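PDB 3TU6: pseudoazurin (Blue copper protein) from Sinorhizobium meliloti, which binds a single copper ion in a cupredoxin beta barrel and probably carries electrons between redox partners in the periplasm. Local coordinates for residues V33-K38 against G90-G95; V75-C80 against K118-I123. One frame throughout, in Å; residues are numbered along the deposited sequence.

Contact 1 of 2, residues V33-K38 against G90-G95; sequences VTFVAK and GAIVVG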
loop_
_atom_site.group_PDB
_atom_site.type_symbol
_atom_site.label_atom_id
_atom_site.label_comp_id
_atom_site.label_asym_id
_atom_site.label_seq_id
_atom_site.Cartn_x
_atom_site.Cartn_y
_atom_site.Cartn_z
ATOM N N VAL A 33 7.015 1.369 -8.087
ATOM C CA VAL A 33 7.104 0.430 -6.973
ATOM C C VAL A 33 6.814 -0.979 -7.485
ATOM O O VAL A 33 5.771 -1.221 -8.094
ATOM C CB VAL A 33 6.109 0.786 -5.847
ATOM C CG1 VAL A 33 6.013 -0.347 -4.831
ATOM C CG2 VAL A 33 6.522 2.078 -5.165
ATOM N N THR A 34 7.747 -1.897 -7.240
ATOM C CA THR A 34 7.605 -3.291 -7.645
ATOM C C THR A 34 7.323 -4.156 -6.425
ATOM O O THR A 34 8.030 -4.074 -5.419
ATOM C CB THR A 34 8.879 -3.804 -8.341
ATOM O OG1 THR A 34 9.166 -2.984 -9.481
ATOM C CG2 THR A 34 8.713 -5.253 -8.781
ATOM N N PHE A 35 6.288 -4.985 -6.518
ATOM C CA PHE A 35 5.923 -5.878 -5.424
ATOM C C PHE A 35 6.629 -7.215 -5.588
ATOM O O PHE A 35 6.665 -7.770 -6.680
ATOM C CB PHE A 35 4.406 -6.039 -5.354
ATOM C CG PHE A 35 3.710 -4.801 -4.879
ATOM C CD1 PHE A 35 3.506 -4.595 -3.527
ATOM C CD2 PHE A 35 3.308 -3.821 -5.774
ATOM C CE1 PHE A 35 2.887 -3.447 -3.073
ATOM C CE2 PHE A 35 2.684 -2.664 -5.325
ATOM C CZ PHE A 35 2.476 -2.477 -3.967
ATOM N N VAL A 36 7.203 -7.712 -4.495
ATOM C CA VAL A 36 8.024 -8.919 -4.520
ATOM C C VAL A 36 7.324 -10.035 -3.753
ATOM O O VAL A 36 6.920 -9.849 -2.604
ATOM C CB VAL A 36 9.407 -8.660 -3.885
ATOM C CG1 VAL A 36 10.318 -9.872 -4.056
ATOM C CG2 VAL A 36 10.046 -7.416 -4.494
ATOM N N ALA A 37 7.186 -11.192 -4.396
ATOM C CA ALA A 37 6.540 -12.348 -3.784
ATOM C C ALA A 37 7.567 -13.186 -3.029
ATOM O O ALA A 37 7.864 -14.315 -3.423
ATOM C CB ALA A 37 5.842 -13.190 -4.850
ATOM N N LYS A 38 8.106 -12.629 -1.946
ATOM C CA LYS A 38 9.097 -13.337 -1.132
ATOM C C LYS A 38 8.461 -14.557 -0.466
ATOM O O LYS A 38 9.062 -15.631 -0.428
ATOM C CB LYS A 38 9.708 -12.407 -0.084
ATOM C CG LYS A 38 10.904 -13.008 0.645
ATOM C CD LYS A 38 11.780 -11.939 1.274
ATOM C CE LYS A 38 13.010 -12.544 1.932
ATOM N NZ LYS A 38 13.942 -11.500 2.443
ATOM N N GLY A 90 -1.099 -1.703 2.678
ATOM C CA GLY A 90 0.071 -0.834 2.615
ATOM C C GLY A 90 -0.263 0.489 1.961
ATOM O O GLY A 90 -1.357 0.667 1.419
ATOM N N ALA A 91 0.688 1.415 2.008
ATOM C CA ALA A 91 0.506 2.738 1.430
ATOM C C ALA A 91 1.703 3.138 0.577
ATOM O O ALA A 91 2.840 2.767 0.872
ATOM C CB ALA A 91 0.284 3.763 2.531
ATOM N N ILE A 92 1.428 3.880 -0.491
ATOM C CA ILE A 92 2.468 4.537 -1.272
ATOM C C ILE A 92 2.134 6.021 -1.309
ATOM O O ILE A 92 1.098 6.411 -1.847
ATOM C CB ILE A 92 2.551 4.005 -2.719
ATOM C CG1 ILE A 92 2.706 2.484 -2.731
ATOM C CG2 ILE A 92 3.711 4.663 -3.455
ATOM C CD1 ILE A 92 2.789 1.893 -4.124
ATOM N N VAL A 93 3.002 6.836 -0.716
ATOM C CA VAL A 93 2.831 8.285 -0.720
ATOM C C VAL A 93 3.700 8.876 -1.826
ATOM O O VAL A 93 4.923 8.709 -1.819
ATOM C CB VAL A 93 3.213 8.903 0.639
ATOM C CG1 VAL A 93 2.920 10.395 0.650
ATOM C CG2 VAL A 93 2.466 8.201 1.770
ATOM N N VAL A 94 3.057 9.549 -2.778
ATOM C CA VAL A 94 3.739 10.130 -3.931
ATOM C C VAL A 94 3.714 11.650 -3.809
ATOM O O VAL A 94 2.647 12.261 -3.851
ATOM C CB VAL A 94 3.061 9.708 -5.249
ATOM C CG1 VAL A 94 3.864 10.201 -6.444
ATOM C CG2 VAL A 94 2.896 8.196 -5.300
ATOM N N GLY A 95 4.889 12.254 -3.652
ATOM C CA GLY A 95 4.984 13.693 -3.417
ATOM C C GLY A 95 4.338 14.055 -2.091
ATOM O O GLY A 95 4.623 13.428 -1.069
#
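Val33 and Ile92 reach toward each other tip to tip across the middle of the barrel, and between them they make the close part of this contact. Ile92 sends a single methyl, CD1, into the side chain opposite: it lies 3.9 Å from Val33 CG2 and 4.0 Å from Val33 CG1, so it sits against the fork of the valine rather than against one branch. The extended chi2 of Ile92 (180°) carries CD1 to the far end of the chain and explains this reach, while its other branch only grazes the valine, with CG2 4.2 Å from Val33 CG2. Looser is the side toward Phe35, whose ring atom CZ stays 4.4 Å from Ile92 CD1 and meets it obliquely. One face of that ring meets its own strand, with Val33 CG1 4.0 Å above the plane and displaced toward the rim. Beyond Phe35 the segments diverge: past an inverse gamma turn centred on buried Ala37 the chain reaches exposed Lys38. Leu70 and Val6 also pack on Val33, and Tyr78 meets the Phe35 ring edge-to-face. No hydrogen bond spans the two strands, which are not neighbours in the sheet and face each other through their side chains. The chemistry is wholly apolar, which implies that these two walls of the cupredoxin barrel are held here by dispersion and the exclusion of water.

Contact 2 of 2, residues V75-C80 against K118-I123; sequences VYMYQC and KIFAEI. With CU (copper (II) ion), chain B.
This is an apolar strand-to-helix contact on the outer side of the barrel wall, where helix 112-125, near the C-terminus, lies against strand 74-79. The axes of strand 75-79 and helix 118-123 run roughly antiparallel (153°) and come within 11.9 Å, a gap bridged by side chains. Met77 does most of the bridging. Its chain leaves with CG beside the backbone N (chi1 -59°) and bends again at chi2 and chi3, which brings SD and CE in front of the helix side chains. Its methyl CE comes to 4.0 Å from Phe120 CZ, and SD stands 4.1 Å from Phe120 CE1. The sulfur lies 5.0 Å from the ring centroid of Phe120, 54° off the ring normal, which makes an oblique Met-aromatic contact. On the neighbouring helix position, Ile119 CD1 approaches the same Met77 CE at 4.4 Å. One turn further on, Ile123 CD1 touches Val75 CG1 at 4.4 Å, extending the contact toward the start of the strand. Helix 100-104 and Tyr108 close around Met77 and Phe120. Alternation along the strand turns Tyr76 and Tyr78 to the barrel interior, leaving Val75 and Met77 for the helix. Past the strand end Cys80 SG binds copper at 2.2 Å, with His42, His83 and Met88 completing the site. A barrel backed by C-terminal helices, with its cysteine ligand just beyond a strand, is the arrangement of pseudoazurins and their type 1 copper site.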
loop_
_atom_site.group_PDB
_atom_site.type_symbol
_atom_site.label_atom_id
_atom_site.label_comp_id
_atom_site.label_asym_id
_atom_site.label_seq_id
_atom_site.Cartn_x
_atom_site.Cartn_y
_atom_site.Cartn_z
ATOM N N VAL A 75 -1.722 9.932 -1.825
ATOM C CA VAL A 75 -1.610 8.676 -1.096
ATOM C C VAL A 75 -2.352 7.570 -1.842
ATOM O O VAL A 75 -3.511 7.740 -2.226
ATOM C CB VAL A 75 -2.193 8.794 0.325
ATOM C CG1 VAL A 75 -1.995 7.492 1.091
ATOM C CG2 VAL A 75 -1.552 9.957 1.066
ATOM N N TYR A 76 -1.667 6.447 -2.045
ATOM C CA TYR A 76 -2.243 5.271 -2.681
ATOM C C TYR A 76 -2.407 4.176 -1.629
ATOM O O TYR A 76 -1.414 3.676 -1.098
ATOM C CB TYR A 76 -1.329 4.773 -3.804
ATOM C CG TYR A 76 -1.216 5.705 -4.993
ATOM C CD1 TYR A 76 -0.509 6.904 -4.905
ATOM C CD2 TYR A 76 -1.798 5.378 -6.214
ATOM C CE1 TYR A 76 -0.400 7.756 -5.998
ATOM C CE2 TYR A 76 -1.694 6.223 -7.310
ATOM C CZ TYR A 76 -0.994 7.408 -7.197
ATOM O OH TYR A 76 -0.894 8.242 -8.286
ATOM N N MET A 77 -3.653 3.818 -1.322
ATOM C CA MET A 77 -3.945 2.744 -0.372
ATOM C C MET A 77 -4.251 1.455 -1.128
ATOM O O MET A 77 -5.190 1.406 -1.924
ATOM C CB MET A 77 -5.135 3.112 0.516
ATOM C CG MET A 77 -4.947 4.389 1.328
ATOM S SD MET A 77 -3.581 4.330 2.503
ATOM C CE MET A 77 -4.142 3.052 3.631
ATOM N N TYR A 78 -3.453 0.420 -0.871
ATOM C CA TYR A 78 -3.589 -0.866 -1.555
ATOM C C TYR A 78 -3.684 -2.007 -0.542
ATOM O O TYR A 78 -3.386 -1.825 0.641
ATOM C CB TYR A 78 -2.415 -1.083 -2.514
ATOM C CG TYR A 78 -1.072 -1.259 -1.839
ATOM C CD1 TYR A 78 -0.634 -2.519 -1.443
ATOM C CD2 TYR A 78 -0.237 -0.170 -1.601
ATOM C CE1 TYR A 78 0.587 -2.691 -0.820
ATOM C CE2 TYR A 78 0.998 -0.333 -0.984
ATOM C CZ TYR A 78 1.404 -1.598 -0.597
ATOM O OH TYR A 78 2.622 -1.778 0.014
ATOM N N GLN A 79 -4.092 -3.183 -1.016
ATOM C CA GLN A 79 -4.364 -4.315 -0.133
ATOM C C GLN A 79 -3.952 -5.652 -0.734
ATOM O O GLN A 79 -3.712 -5.759 -1.938
ATOM C CB GLN A 79 -5.860 -4.365 0.192
ATOM C CG GLN A 79 -6.753 -4.666 -1.014
ATOM C CD GLN A 79 -8.222 -4.780 -0.648
ATOM O OE1 GLN A 79 -8.748 -3.978 0.124
ATOM N NE2 GLN A 79 -8.893 -5.779 -1.208
ATOM N N CYS A 80 -3.876 -6.663 0.128
ATOM C CA CYS A 80 -3.807 -8.058 -0.288
ATOM C C CYS A 80 -5.191 -8.659 -0.078
ATOM O O CYS A 80 -5.674 -8.718 1.051
ATOM C CB CYS A 80 -2.776 -8.822 0.543
ATOM S SG CYS A 80 -2.758 -10.603 0.242
ATOM N N LYS A 118 -2.403 2.906 11.910
ATOM C CA LYS A 118 -0.950 2.872 12.088
ATOM C C LYS A 118 -0.235 3.527 10.904
ATOM O O LYS A 118 0.745 4.252 11.088
ATOM C CB LYS A 118 -0.460 1.432 12.255
ATOM N N ILE A 119 -0.733 3.267 9.697
ATOM C CA ILE A 119 -0.171 3.845 8.475
ATOM C C ILE A 119 -0.335 5.365 8.440
ATOM O O ILE A 119 0.604 6.081 8.094
ATOM C CB ILE A 119 -0.808 3.222 7.210
ATOM C CG1 ILE A 119 -0.296 1.794 7.010
ATOM C CG2 ILE A 119 -0.489 4.055 5.973
ATOM C CD1 ILE A 119 -1.116 0.984 6.029
ATOM N N PHE A 120 -1.519 5.851 8.808
ATOM C CA PHE A 120 -1.794 7.291 8.801
ATOM C C PHE A 120 -1.013 8.048 9.877
ATOM O O PHE A 120 -0.610 9.191 9.660
ATOM C CB PHE A 120 -3.295 7.564 8.953
ATOM C CG PHE A 120 -4.126 7.062 7.800
ATOM C CD1 PHE A 120 -3.812 7.416 6.492
ATOM C CD2 PHE A 120 -5.233 6.253 8.022
ATOM C CE1 PHE A 120 -4.575 6.959 5.428
ATOM C CE2 PHE A 120 -6.000 5.791 6.961
ATOM C CZ PHE A 120 -5.671 6.148 5.664
ATOM N N ALA A 121 -0.802 7.418 11.031
ATOM C CA ALA A 121 0.042 8.001 12.079
ATOM C C ALA A 121 1.502 8.073 11.625
ATOM O O ALA A 121 2.207 9.040 11.927
ATOM C CB ALA A 121 -0.072 7.199 13.369
ATOM N N GLU A 122 1.943 7.052 10.892
ATOM C CA GLU A 122 3.311 6.988 10.375
ATOM C C GLU A 122 3.572 8.094 9.350
ATOM O O GLU A 122 4.629 8.723 9.368
ATOM C CB GLU A 122 3.582 5.610 9.753
ATOM C CG GLU A 122 5.049 5.340 9.419
ATOM C CD GLU A 122 5.293 3.935 8.877
ATOM O OE1 GLU A 122 6.165 3.785 7.994
ATOM O OE2 GLU A 122 4.622 2.980 9.327
ATOM N N ILE A 123 2.603 8.328 8.468
ATOM C CA ILE A 123 2.716 9.366 7.441
ATOM C C ILE A 123 2.667 10.769 8.048
ATOM O O ILE A 123 3.473 11.631 7.701
ATOM C CB ILE A 123 1.592 9.242 6.385
ATOM C CG1 ILE A 123 1.749 7.952 5.576
ATOM C CG2 ILE A 123 1.608 10.433 5.436
ATOM C CD1 ILE A 123 0.536 7.614 4.737
HETATM CU CU CU B . -1.355 -11.490 1.742
#

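How the contacts relate
Contacts 1 and 2 lie on the two sides of one layer of the barrel, their centres 10 Å apart. Strands 74-79 and 89-94 follow each other in the chain and are antiparallel neighbours in the sheet, joined by probable backbone hydrogen bonds such as Tyr76 N to Ile92 O. Along the chain the segments alternate: 33-38, 75-80, 90-95, then 118-123. On the inner face of the shared layer contact 1 fills the interior toward strand 32-36, whereas on the outer face contact 2 packs helix 112-125. The connection between the two adjoining strands carries Cys80, His83 and Met88, three of the four copper ligands, so the copper site lies at one end of the layer they form.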